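Local coordinates for putative N-acetylmuramoyl-L-alanine amidase,autolysin cwp6 (Peptoclostridium difficile, PDB 5J72), which probably cleaves the amide bond between N-acetylmuramic acid and L-alanine in peptidoglycan with a zinc-containing amidase domain, and carries CWB2 cell-wall-binding domains, at residues Asp240-Ser245 with Ser294-Thr299; Leu274-Lys279 with Gln285-Ala290; Leu392-Thr397 with Asp424-Ser429; Lys495-Val500 with Gly632-Val637. All blocks are in the same frame, centred on the assembly; numbering follows the deposited sequence. Where two conformers were deposited one is given.

Contact 1: Asp240-Ser245 with Ser294-Thr299; sequences DRHETS and SVPQGT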
loop_
_atom_site.group_PDB
_atom_site.type_symbol
_atom_site.label_atom_id
_atom_site.label_comp_id
_atom_site.label_asym_id
_atom_site.label_seq_id
_atom_site.Cartn_x
_atom_site.Cartn_y
_atom_site.Cartn_z
ATOM N N ASP A 240 8.353 -17.947 19.162
ATOM C CA ASP A 240 8.226 -16.512 18.985
ATOM C C ASP A 240 7.923 -16.246 17.497
ATOM O O ASP A 240 7.896 -17.198 16.729
ATOM C CB ASP A 240 9.545 -15.792 19.400
ATOM C CG ASP A 240 10.801 -16.051 18.560
ATOM O OD1 ASP A 240 10.704 -16.695 17.512
ATOM O OD2 ASP A 240 11.884 -15.600 18.965
ATOM N N ARG A 241 7.723 -15.014 17.116
ATOM C CA ARG A 241 7.437 -14.636 15.703
ATOM C C ARG A 241 8.503 -15.103 14.773
ATOM O O ARG A 241 8.186 -15.487 13.668
ATOM C CB ARG A 241 7.451 -13.118 15.545
ATOM C CG ARG A 241 6.588 -12.454 16.555
ATOM C CD ARG A 241 6.702 -10.972 16.488
ATOM N NE ARG A 241 5.594 -10.411 17.228
ATOM C CZ ARG A 241 5.220 -9.157 17.126
ATOM N NH1 ARG A 241 5.871 -8.335 16.326
ATOM N NH2 ARG A 241 4.181 -8.705 17.817
ATOM N N HIS A 242 9.796 -15.075 15.172
ATOM C CA HIS A 242 10.838 -15.469 14.205
ATOM C C HIS A 242 10.731 -16.889 13.866
ATOM O O HIS A 242 10.836 -17.232 12.683
ATOM C CB HIS A 242 12.294 -15.214 14.716
ATOM C CG HIS A 242 12.459 -13.888 15.371
ATOM N ND1 HIS A 242 12.666 -12.732 14.645
ATOM C CD2 HIS A 242 12.439 -13.527 16.674
ATOM C CE1 HIS A 242 12.759 -11.722 15.497
ATOM N NE2 HIS A 242 12.628 -12.170 16.727
ATOM N N GLU A 243 10.518 -17.777 14.880
ATOM C CA GLU A 243 10.425 -19.192 14.574
ATOM C C GLU A 243 9.112 -19.493 13.785
ATOM O O GLU A 243 9.136 -20.307 12.905
ATOM C CB GLU A 243 10.394 -20.057 15.876
ATOM C CG GLU A 243 10.693 -21.513 15.474
ATOM C CD GLU A 243 10.558 -22.511 16.660
ATOM O OE1 GLU A 243 9.983 -22.180 17.724
ATOM O OE2 GLU A 243 11.024 -23.625 16.471
ATOM N N THR A 244 8.020 -18.876 14.156
ATOM C CA THR A 244 6.780 -19.087 13.393
ATOM C C THR A 244 6.978 -18.708 11.914
ATOM O O THR A 244 6.518 -19.451 11.062
ATOM C CB THR A 244 5.668 -18.261 13.996
ATOM O OG1 THR A 244 5.463 -18.766 15.317
ATOM C CG2 THR A 244 4.329 -18.414 13.172
ATOM N N SER A 245 7.706 -17.580 11.605
ATOM C CA SER A 245 7.924 -17.217 10.205
ATOM C C SER A 245 8.761 -18.286 9.561
ATOM O O SER A 245 8.580 -18.632 8.392
ATOM C CB SER A 245 8.549 -15.812 10.091
ATOM O OG SER A 245 9.949 -15.731 10.342
ATOM N N SER A 294 20.801 -9.864 12.521
ATOM C CA SER A 294 20.947 -11.207 11.961
ATOM C C SER A 294 19.577 -11.936 12.013
ATOM O O SER A 294 18.684 -11.524 12.779
ATOM C CB SER A 294 21.932 -12.026 12.808
ATOM O OG SER A 294 21.354 -12.172 14.109
ATOM N N VAL A 295 19.434 -12.979 11.225
ATOM C CA VAL A 295 18.243 -13.815 11.436
ATOM C C VAL A 295 18.710 -14.834 12.534
ATOM O O VAL A 295 19.923 -15.063 12.643
ATOM C CB VAL A 295 17.833 -14.562 10.149
ATOM C CG1 VAL A 295 17.545 -13.535 9.027
ATOM C CG2 VAL A 295 18.937 -15.547 9.697
ATOM N N PRO A 296 17.827 -15.450 13.336
ATOM C CA PRO A 296 18.245 -16.433 14.370
ATOM C C PRO A 296 18.952 -17.595 13.712
ATOM O O PRO A 296 18.767 -17.865 12.516
ATOM C CB PRO A 296 16.905 -16.844 15.014
ATOM C CG PRO A 296 16.000 -15.619 14.758
ATOM C CD PRO A 296 16.374 -15.225 13.361
ATOM N N GLN A 297 19.745 -18.353 14.495
ATOM C CA GLN A 297 20.525 -19.437 13.921
ATOM C C GLN A 297 19.709 -20.486 13.215
ATOM O O GLN A 297 20.125 -20.994 12.175
ATOM C CB GLN A 297 21.362 -20.132 15.061
ATOM C CG GLN A 297 22.405 -21.174 14.545
ATOM C CD GLN A 297 23.474 -20.568 13.624
ATOM O OE1 GLN A 297 24.029 -19.492 13.882
ATOM N NE2 GLN A 297 23.770 -21.242 12.503
ATOM N N GLY A 298 18.555 -20.873 13.801
ATOM C CA GLY A 298 17.743 -21.900 13.167
ATOM C C GLY A 298 17.312 -21.453 11.778
ATOM O O GLY A 298 17.368 -22.234 10.821
ATOM N N THR A 299 16.881 -20.205 11.666
ATOM C CA THR A 299 16.479 -19.659 10.339
ATOM C C THR A 299 17.661 -19.668 9.398
ATOM O O THR A 299 17.586 -20.164 8.259
ATOM C CB THR A 299 15.962 -18.268 10.563
ATOM O OG1 THR A 299 14.876 -18.386 11.494
ATOM C CG2 THR A 299 15.454 -17.610 9.278
HETATM O O HOH W 1 13.219 -16.120 11.408
#
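His-242 and Pro-296 make the direct touch. Pro-296 CG lies 3.7 Å from His-242 CB and a little further from His-242 CG, at the root of the imidazole. The two side chains cross at about a right angle, and the proline meets the ring obliquely. The second link is a water. It donates to His-242 O at 2.9 Å and accepts from Thr-299 OG1 at 2.8 Å. His-242 O is thus shared, because Ser-245 OG also donates to it, at 2.9 Å and with a C=O...O angle of 127°. That hydroxyl in turn accepts from Leu-289 N.

The histidine is placed by its surroundings. Its CG stands beside the backbone N (chi1 -44°), and ND1 makes a weak hydrogen bond to Leu-289 O. Asp-240 OD2 lies in the ring plane at the edge. Asp-240 is also the N-cap of helix 241-253: its OD1 accepts from Glu-243 N at 2.9 Å, nearly straight at 165°. Pro-296 holds the matching N-cap position of helix 297-306, so the contact joins the starts of two helices in a CWB2 domain. Strand 287-290 lies beside both. Its Leu-289 bonds to the first helix, and Ile-288 packs on Thr-299. Val-295 packs against Ala-290 of the strand and against Ile-324 and Ile-328 of helix 322-329.

Contact 2: Leu274-Lys279 with Gln285-Ala290; sequences LNISSK and QPIILA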
loop_
_atom_site.group_PDB
_atom_site.type_symbol
_atom_site.label_atom_id
_atom_site.label_comp_id
_atom_site.label_asym_id
_atom_site.label_seq_id
_atom_site.Cartn_x
_atom_site.Cartn_y
_atom_site.Cartn_z
ATOM N N LEU A 274 3.871 -6.052 7.134
ATOM C CA LEU A 274 2.557 -5.799 6.547
ATOM C C LEU A 274 2.678 -5.164 5.176
ATOM O O LEU A 274 2.007 -5.590 4.230
ATOM C CB LEU A 274 1.845 -4.733 7.494
ATOM C CG LEU A 274 0.395 -4.354 7.143
ATOM C CD1 LEU A 274 -0.261 -3.680 8.341
ATOM C CD2 LEU A 274 0.293 -3.395 6.008
ATOM N N ASN A 275 3.558 -4.146 5.042
ATOM C CA ASN A 275 3.697 -3.486 3.742
ATOM C C ASN A 275 4.171 -4.420 2.607
ATOM O O ASN A 275 3.818 -4.157 1.488
ATOM C CB ASN A 275 4.737 -2.289 3.863
ATOM C CG ASN A 275 4.001 -1.039 4.380
ATOM O OD1 ASN A 275 2.821 -0.852 4.032
ATOM N ND2 ASN A 275 4.593 -0.189 5.257
ATOM N N ILE A 276 4.995 -5.496 2.890
ATOM C CA ILE A 276 5.458 -6.357 1.790
ATOM C C ILE A 276 4.555 -7.630 1.632
ATOM O O ILE A 276 4.776 -8.447 0.748
ATOM C CB ILE A 276 6.939 -6.743 2.089
ATOM C CG1 ILE A 276 7.599 -7.317 0.821
ATOM C CG2 ILE A 276 6.989 -7.783 3.267
ATOM C CD1 ILE A 276 7.626 -6.314 -0.415
ATOM N N SER A 277 3.537 -7.748 2.484
ATOM C CA SER A 277 2.646 -8.926 2.531
ATOM C C SER A 277 1.960 -9.236 1.197
ATOM O O SER A 277 1.916 -10.404 0.758
ATOM C CB SER A 277 1.523 -8.657 3.569
ATOM O OG SER A 277 1.992 -9.189 4.777
ATOM N N SER A 278 1.422 -8.212 0.523
ATOM C CA SER A 278 0.708 -8.540 -0.705
ATOM C C SER A 278 1.680 -9.011 -1.745
ATOM O O SER A 278 1.313 -9.860 -2.562
ATOM C CB SER A 278 -0.131 -7.349 -1.235
ATOM O OG SER A 278 0.702 -6.255 -1.623
ATOM N N LYS A 279 2.895 -8.520 -1.708
ATOM C CA LYS A 279 3.826 -8.894 -2.758
ATOM C C LYS A 279 4.398 -10.321 -2.461
ATOM O O LYS A 279 4.478 -11.177 -3.364
ATOM C CB LYS A 279 4.944 -7.835 -2.782
ATOM C CG LYS A 279 6.114 -8.262 -3.689
ATOM C CD LYS A 279 5.643 -8.459 -5.163
ATOM C CE LYS A 279 6.859 -8.682 -6.068
ATOM N NZ LYS A 279 6.517 -9.420 -7.309
ATOM N N GLN A 285 6.174 -16.496 -1.686
ATOM C CA GLN A 285 7.533 -16.709 -1.129
ATOM C C GLN A 285 7.429 -16.100 0.247
ATOM O O GLN A 285 6.713 -15.108 0.507
ATOM C CB GLN A 285 8.631 -16.125 -2.035
ATOM C CG GLN A 285 8.684 -16.872 -3.367
ATOM C CD GLN A 285 9.364 -18.235 -3.250
ATOM O OE1 GLN A 285 10.351 -18.423 -2.530
ATOM N NE2 GLN A 285 8.809 -19.220 -3.929
ATOM N N PRO A 286 8.136 -16.676 1.221
ATOM C CA PRO A 286 7.995 -16.151 2.579
ATOM C C PRO A 286 8.570 -14.824 3.040
ATOM O O PRO A 286 9.544 -14.305 2.515
ATOM C CB PRO A 286 8.600 -17.266 3.435
ATOM C CG PRO A 286 9.612 -17.939 2.535
ATOM C CD PRO A 286 9.246 -17.644 1.090
ATOM N N ILE A 287 7.917 -14.328 4.081
ATOM C CA ILE A 287 8.406 -13.166 4.833
ATOM C C ILE A 287 9.172 -13.801 6.015
ATOM O O ILE A 287 8.618 -14.619 6.766
ATOM C CB ILE A 287 7.257 -12.293 5.382
ATOM C CG1 ILE A 287 6.478 -11.618 4.203
ATOM C CG2 ILE A 287 7.854 -11.216 6.342
ATOM C CD1 ILE A 287 5.113 -11.019 4.755
ATOM N N ILE A 288 10.461 -13.461 6.130
ATOM C CA ILE A 288 11.298 -14.037 7.174
ATOM C C ILE A 288 11.497 -12.947 8.174
ATOM O O ILE A 288 11.947 -11.846 7.828
ATOM C CB ILE A 288 12.629 -14.489 6.547
ATOM C CG1 ILE A 288 12.423 -15.729 5.615
ATOM C CG2 ILE A 288 13.646 -14.802 7.694
ATOM C CD1 ILE A 288 12.019 -17.046 6.367
ATOM N N LEU A 289 11.137 -13.203 9.418
ATOM C CA LEU A 289 11.316 -12.191 10.428
ATOM C C LEU A 289 12.714 -12.316 11.118
ATOM O O LEU A 289 13.150 -13.408 11.475
ATOM C CB LEU A 289 10.187 -12.276 11.460
ATOM C CG LEU A 289 8.807 -12.034 10.836
ATOM C CD1 LEU A 289 7.721 -12.078 11.980
ATOM C CD2 LEU A 289 8.781 -10.617 10.146
ATOM N N ALA A 290 13.358 -11.197 11.325
ATOM C CA ALA A 290 14.725 -11.186 11.855
ATOM C C ALA A 290 14.916 -10.195 12.991
ATOM O O ALA A 290 14.021 -9.438 13.389
ATOM C CB ALA A 290 15.664 -10.790 10.720
#
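Ser-277 and Ile-287 bring the two backbones closest, with 7.5 Å between their CA atoms where helix 270-283 lies over strand 287-290. Both belong to a beta-alpha-beta unit of the CWB2 domain: strand 260-265, the helix, then strand 287-290. The two strands are parallel neighbours, and 287-290 is an outermost strand of a four-stranded parallel sheet. After the helix the chain turns back, and strand 287-290 runs against it.

Ile-287 does most of the work. It rises from the strand toward the helix with CG1 beside its backbone N (chi1 -67°), and an extended chi2 of 167° carries CD1 up to the helix backbone. Ile-276 meets it with its short branch. Ile-276 CG2 is 4.0 Å from Ile-287 CG1 and equally far from Ile-287 CD1. The two isoleucines slide past each other in opposite directions, so they lie flank to flank. The longer branch of Ile-276 leads away from the strand. Around this residue stand Tyr-262 of strand 260-265 and Val-353 and Phe-357 of helix 346-357. All three touching residues are buried, and no hydrogen bond crosses between the segments.

Ser-277 points its CB away from the strand, yet its root is touched. Ile-287 CD1 is 3.9 Å from Ser-277 CA. The same methyl comes within 3.6 Å of Ser-277 OG, whose polar need is met inside the helix by a hydrogen bond with Ala-273 O.

Contact 3: Leu392-Thr397 with Asp424-Ser429; sequences LITPKT and DSVINS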
loop_
_atom_site.group_PDB
_atom_site.type_symbol
_atom_site.label_atom_id
_atom_site.label_comp_id
_atom_site.label_asym_id
_atom_site.label_seq_id
_atom_site.Cartn_x
_atom_site.Cartn_y
_atom_site.Cartn_z
ATOM N N LEU A 392 -2.624 -0.548 -0.326
ATOM C CA LEU A 392 -2.215 0.810 0.033
ATOM C C LEU A 392 -2.745 1.077 1.403
ATOM O O LEU A 392 -3.912 0.770 1.658
ATOM C CB LEU A 392 -2.861 1.777 -0.961
ATOM C CG LEU A 392 -2.378 3.233 -0.748
ATOM C CD1 LEU A 392 -2.246 3.881 -2.090
ATOM C CD2 LEU A 392 -3.421 3.935 0.157
ATOM N N ILE A 393 -1.915 1.632 2.333
ATOM C CA ILE A 393 -2.461 1.953 3.634
ATOM C C ILE A 393 -2.408 3.493 3.829
ATOM O O ILE A 393 -1.469 4.122 3.363
ATOM C CB ILE A 393 -1.707 1.268 4.811
ATOM C CG1 ILE A 393 -0.191 1.576 4.779
ATOM C CG2 ILE A 393 -1.940 -0.297 4.691
ATOM C CD1 ILE A 393 0.556 1.039 6.076
ATOM N N THR A 394 -3.391 4.046 4.520
ATOM C CA THR A 394 -3.401 5.494 4.719
ATOM C C THR A 394 -4.307 5.713 5.880
ATOM O O THR A 394 -5.145 4.875 6.214
ATOM C CB THR A 394 -3.871 6.201 3.436
ATOM O OG1 THR A 394 -3.531 7.597 3.521
ATOM C CG2 THR A 394 -5.395 6.041 3.190
ATOM N N PRO A 395 -4.143 6.853 6.583
ATOM C CA PRO A 395 -5.044 7.049 7.719
ATOM C C PRO A 395 -6.504 7.242 7.288
ATOM O O PRO A 395 -6.783 7.560 6.146
ATOM C CB PRO A 395 -4.454 8.330 8.412
ATOM C CG PRO A 395 -3.015 8.317 8.012
ATOM C CD PRO A 395 -3.083 7.879 6.547
ATOM N N LYS A 396 -7.411 7.129 8.240
ATOM C CA LYS A 396 -8.847 7.248 7.928
ATOM C C LYS A 396 -9.237 8.619 7.395
ATOM O O LYS A 396 -10.142 8.711 6.585
ATOM C CB LYS A 396 -9.676 7.024 9.205
ATOM C CG LYS A 396 -9.497 5.693 9.856
ATOM C CD LYS A 396 -10.478 5.625 11.021
ATOM C CE LYS A 396 -9.769 5.802 12.322
ATOM N NZ LYS A 396 -9.988 4.626 13.197
ATOM N N THR A 397 -8.537 9.696 7.838
ATOM C CA THR A 397 -8.976 11.040 7.447
ATOM C C THR A 397 -8.164 11.736 6.386
ATOM O O THR A 397 -8.549 12.834 6.016
ATOM C CB THR A 397 -9.061 11.932 8.723
ATOM O OG1 THR A 397 -7.719 12.111 9.191
ATOM C CG2 THR A 397 -9.898 11.289 9.862
ATOM N N ASP A 424 -15.216 9.076 3.215
ATOM C CA ASP A 424 -15.589 8.990 1.805
ATOM C C ASP A 424 -14.687 9.794 1.002
ATOM O O ASP A 424 -14.313 9.483 -0.121
ATOM C CB ASP A 424 -17.034 9.547 1.593
ATOM C CG ASP A 424 -18.143 8.654 2.134
ATOM O OD1 ASP A 424 -17.858 7.491 2.476
ATOM O OD2 ASP A 424 -19.293 9.125 2.221
ATOM N N SER A 425 -14.346 10.924 1.593
ATOM C CA SER A 425 -13.463 11.921 1.030
ATOM C C SER A 425 -12.092 11.296 0.591
ATOM O O SER A 425 -11.579 11.535 -0.501
ATOM C CB SER A 425 -13.234 12.967 2.131
ATOM O OG SER A 425 -12.253 13.894 1.751
ATOM N N VAL A 426 -11.519 10.513 1.479
ATOM C CA VAL A 426 -10.217 9.862 1.262
ATOM C C VAL A 426 -10.262 8.750 0.201
ATOM O O VAL A 426 -9.457 8.766 -0.730
ATOM C CB VAL A 426 -9.830 9.315 2.660
ATOM C CG1 VAL A 426 -8.499 8.546 2.586
ATOM C CG2 VAL A 426 -9.749 10.494 3.659
ATOM N N ILE A 427 -11.215 7.813 0.348
ATOM C CA ILE A 427 -11.283 6.716 -0.638
ATOM C C ILE A 427 -11.630 7.307 -2.048
ATOM O O ILE A 427 -11.046 6.907 -3.075
ATOM C CB ILE A 427 -12.295 5.624 -0.128
ATOM C CG1 ILE A 427 -12.213 4.371 -1.063
ATOM C CG2 ILE A 427 -13.730 6.165 -0.063
ATOM C CD1 ILE A 427 -10.814 3.627 -0.858
ATOM N N ASN A 428 -12.518 8.311 -2.094
ATOM C CA ASN A 428 -12.869 8.893 -3.392
ATOM C C ASN A 428 -11.720 9.616 -4.005
ATOM O O ASN A 428 -11.564 9.611 -5.217
ATOM C CB ASN A 428 -14.086 9.871 -3.268
ATOM C CG ASN A 428 -14.293 10.570 -4.606
ATOM O OD1 ASN A 428 -13.888 11.736 -4.775
ATOM N ND2 ASN A 428 -14.802 9.889 -5.649
ATOM N N SER A 429 -10.845 10.245 -3.162
ATOM C CA SER A 429 -9.663 10.924 -3.704
ATOM C C SER A 429 -8.760 9.904 -4.360
ATOM O O SER A 429 -8.224 10.102 -5.448
ATOM C CB SER A 429 -8.876 11.621 -2.571
ATOM O OG SER A 429 -7.653 12.111 -3.072
#
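Thr-394 OG1 is held by two hydrogen bonds, with Tyr-398 O and Ser-400 N, while the methyl of the same side chain meets Val-426. The torsion separates the two roles: OG1 stands opposite the backbone N (chi1 -164°), leaving CG2 to face the helix. Thr-394 CG2 and Val-426 CG1 come tip to tip at 4.0 Å.

Val-426 is the one helix residue that reaches across. It spreads its two methyls along the chain leaving the strand. Val-426 CG1 also lies 4.1 Å from Pro-395 O. Val-426 CG2 sits against the loop backbone that follows, 3.4 Å from Lys-396 O and equally close to Thr-397 C. The valine therefore rests mainly on main-chain atoms.

In the fold, this is the exit of strand 391-394 in a CWB2 domain, packed against the first turn of helix 424-433. The strand runs parallel to strand 362-370, and Thr-394 bonds through its backbone to Ala-369 and Ser-371. Ile-427, next to the valine, packs on Val-368 of strand 362-370. Lys-396 bonds by its backbone to Lys-423, just before the helix. Its side chain turns the other way and forms a salt bridge with Asp-372.

Contact 4: Lys495-Val500 with Gly632-Val637; sequences KGINVV and GIEDTV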
loop_
_atom_site.group_PDB
_atom_site.type_symbol
_atom_site.label_atom_id
_atom_site.label_comp_id
_atom_site.label_asym_id
_atom_site.label_seq_id
_atom_site.Cartn_x
_atom_site.Cartn_y
_atom_site.Cartn_z
ATOM N N LYS A 495 -3.830 17.086 10.862
ATOM C CA LYS A 495 -4.557 18.028 11.749
ATOM C C LYS A 495 -5.716 18.657 11.009
ATOM O O LYS A 495 -6.270 19.639 11.491
ATOM C CB LYS A 495 -3.594 19.109 12.262
ATOM C CG LYS A 495 -2.438 18.502 13.035
ATOM C CD LYS A 495 -2.996 17.568 14.092
ATOM C CE LYS A 495 -2.106 17.567 15.287
ATOM N NZ LYS A 495 -1.387 16.293 15.423
ATOM N N GLY A 496 -6.112 18.129 9.845
ATOM C CA GLY A 496 -7.277 18.661 9.149
ATOM C C GLY A 496 -7.051 19.912 8.317
ATOM O O GLY A 496 -8.011 20.571 7.935
ATOM N N ILE A 497 -5.773 20.267 8.016
ATOM C CA ILE A 497 -5.497 21.442 7.186
ATOM C C ILE A 497 -5.306 20.967 5.735
ATOM O O ILE A 497 -4.639 19.969 5.538
ATOM C CB ILE A 497 -4.216 22.168 7.780
ATOM C CG1 ILE A 497 -4.589 22.839 9.148
ATOM C CG2 ILE A 497 -3.686 23.245 6.785
ATOM C CD1 ILE A 497 -3.431 23.036 10.173
ATOM N N ASN A 498 -5.891 21.611 4.775
ATOM C CA ASN A 498 -5.745 21.246 3.380
ATOM C C ASN A 498 -4.393 21.689 2.889
ATOM O O ASN A 498 -4.031 22.832 3.138
ATOM C CB ASN A 498 -6.793 21.944 2.543
ATOM C CG ASN A 498 -8.169 21.618 3.044
ATOM O OD1 ASN A 498 -9.009 22.520 3.157
ATOM N ND2 ASN A 498 -8.433 20.366 3.435
ATOM N N VAL A 499 -3.668 20.819 2.168
ATOM C CA VAL A 499 -2.349 21.178 1.691
ATOM C C VAL A 499 -2.225 20.935 0.260
ATOM O O VAL A 499 -2.601 19.857 -0.201
ATOM C CB VAL A 499 -1.255 20.373 2.422
ATOM C CG1 VAL A 499 0.146 20.838 1.977
ATOM C CG2 VAL A 499 -1.392 20.542 3.915
ATOM N N VAL A 500 -1.723 21.916 -0.484
ATOM C CA VAL A 500 -1.432 21.682 -1.896
ATOM C C VAL A 500 0.100 21.772 -2.010
ATOM O O VAL A 500 0.669 22.787 -1.586
ATOM C CB VAL A 500 -2.059 22.750 -2.851
ATOM C CG1 VAL A 500 -1.585 22.507 -4.268
ATOM C CG2 VAL A 500 -3.610 22.721 -2.804
ATOM N N GLY A 632 4.583 24.779 13.304
ATOM C CA GLY A 632 4.666 26.242 13.240
ATOM C C GLY A 632 3.622 26.806 12.313
ATOM O O GLY A 632 3.044 27.851 12.566
ATOM N N ILE A 633 3.364 26.135 11.159
ATOM C CA ILE A 633 2.339 26.614 10.243
ATOM C C ILE A 633 0.929 26.509 10.893
ATOM O O ILE A 633 0.109 27.438 10.760
ATOM C CB ILE A 633 2.354 25.799 8.902
ATOM C CG1 ILE A 633 3.688 26.162 8.138
ATOM C CG2 ILE A 633 1.076 26.099 8.017
ATOM C CD1 ILE A 633 3.928 25.197 6.885
ATOM N N GLU A 634 0.649 25.370 11.521
ATOM C CA GLU A 634 -0.645 25.159 12.191
ATOM C C GLU A 634 -0.821 26.278 13.289
ATOM O O GLU A 634 -1.929 26.834 13.411
ATOM C CB GLU A 634 -0.645 23.781 12.835
ATOM C CG GLU A 634 -1.855 23.584 13.738
ATOM C CD GLU A 634 -1.771 22.261 14.506
ATOM O OE1 GLU A 634 -0.688 21.906 15.006
ATOM O OE2 GLU A 634 -2.820 21.592 14.580
ATOM N N ASP A 635 0.225 26.573 14.047
ATOM C CA ASP A 635 0.197 27.666 15.019
ATOM C C ASP A 635 -0.309 28.912 14.395
ATOM O O ASP A 635 -1.101 29.650 15.004
ATOM C CB ASP A 635 1.589 28.044 15.506
ATOM C CG ASP A 635 2.224 27.028 16.398
ATOM O OD1 ASP A 635 1.491 26.217 16.989
ATOM O OD2 ASP A 635 3.467 27.046 16.532
ATOM N N THR A 636 0.139 29.172 13.192
ATOM C CA THR A 636 -0.198 30.366 12.476
ATOM C C THR A 636 -1.566 30.388 11.856
ATOM O O THR A 636 -2.259 31.405 12.021
ATOM C CB THR A 636 0.873 30.575 11.366
ATOM O OG1 THR A 636 2.168 30.548 11.956
ATOM C CG2 THR A 636 0.705 31.910 10.665
ATOM N N VAL A 637 -2.020 29.319 11.183
ATOM C CA VAL A 637 -3.290 29.426 10.466
ATOM C C VAL A 637 -4.524 28.899 11.200
ATOM O O VAL A 637 -5.632 29.165 10.728
ATOM C CB VAL A 637 -3.208 28.695 9.068
ATOM C CG1 VAL A 637 -2.029 29.227 8.213
ATOM C CG2 VAL A 637 -3.063 27.208 9.267
#
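Lys-495 and Glu-634 carry opposite charges, yet the carboxylate meets the lysine's aliphatic root and not its ammonium group. Lys-495 CB and CG are each 3.5 Å from Glu-634 OE2. The lysine chain then bends at chi2, chi3 and chi4, which leaves Lys-495 NZ 5.6 Å from Glu-634 OE2. At that distance the charges may still attract weakly. The other carboxylate oxygen, OE1, is hydrogen-bonded to Tyr-491 OH of helix 477-494, which helps to fix the group.

Next to this pair the contact is apolar. Glu-634 is extended, with CG opposite its backbone N (chi1 171°), and its methylenes lie across the end of an isoleucine. Ile-497 CD1 is 3.9 Å from both Glu-634 CB and CG, and the two side chains cross at about a right angle. The same methyl is 4.3 Å from Val-637 CG2, one turn further along.

The segments belong to the amidase domain. Helix 477-494 ends in a Schellman motif with Gly-496, at a positive phi of 81°, as its C-prime residue. The chain then enters strand 498-501, an outermost strand of a six-stranded mixed sheet, beside strand 453-458. Helix 619-637 packs on this sheet through Ile-633, which touches Val-454 and Ile-456. In its last turn, Thr-636 OG1 donates to Gly-632 O at 2.9 Å and is also bonded to Asn-561 ND2.

In the fold
Contacts 1 and 2 lie in one CWB2 domain and meet at strand 287-290, which is part of contact 2 and flanks contact 1. Both are buried. Contact 2 is mostly apolar, whereas contact 1 adds a bridging water between its segments, beside a capped helix start. Contact 3 lies in a different CWB2 range and is only partly buried. It still touches contact 2, where Ile-393 packs on Leu-274 and Asn-275. Contact 4, in the amidase domain, is also partly buried. It comes within about 6 Å of contact 3, nearest atoms, without touching. Contact 3 sets a valine against backbone; contact 4 sets a carboxylate against aliphatic carbon. Contact 1 alone pairs two helix starts.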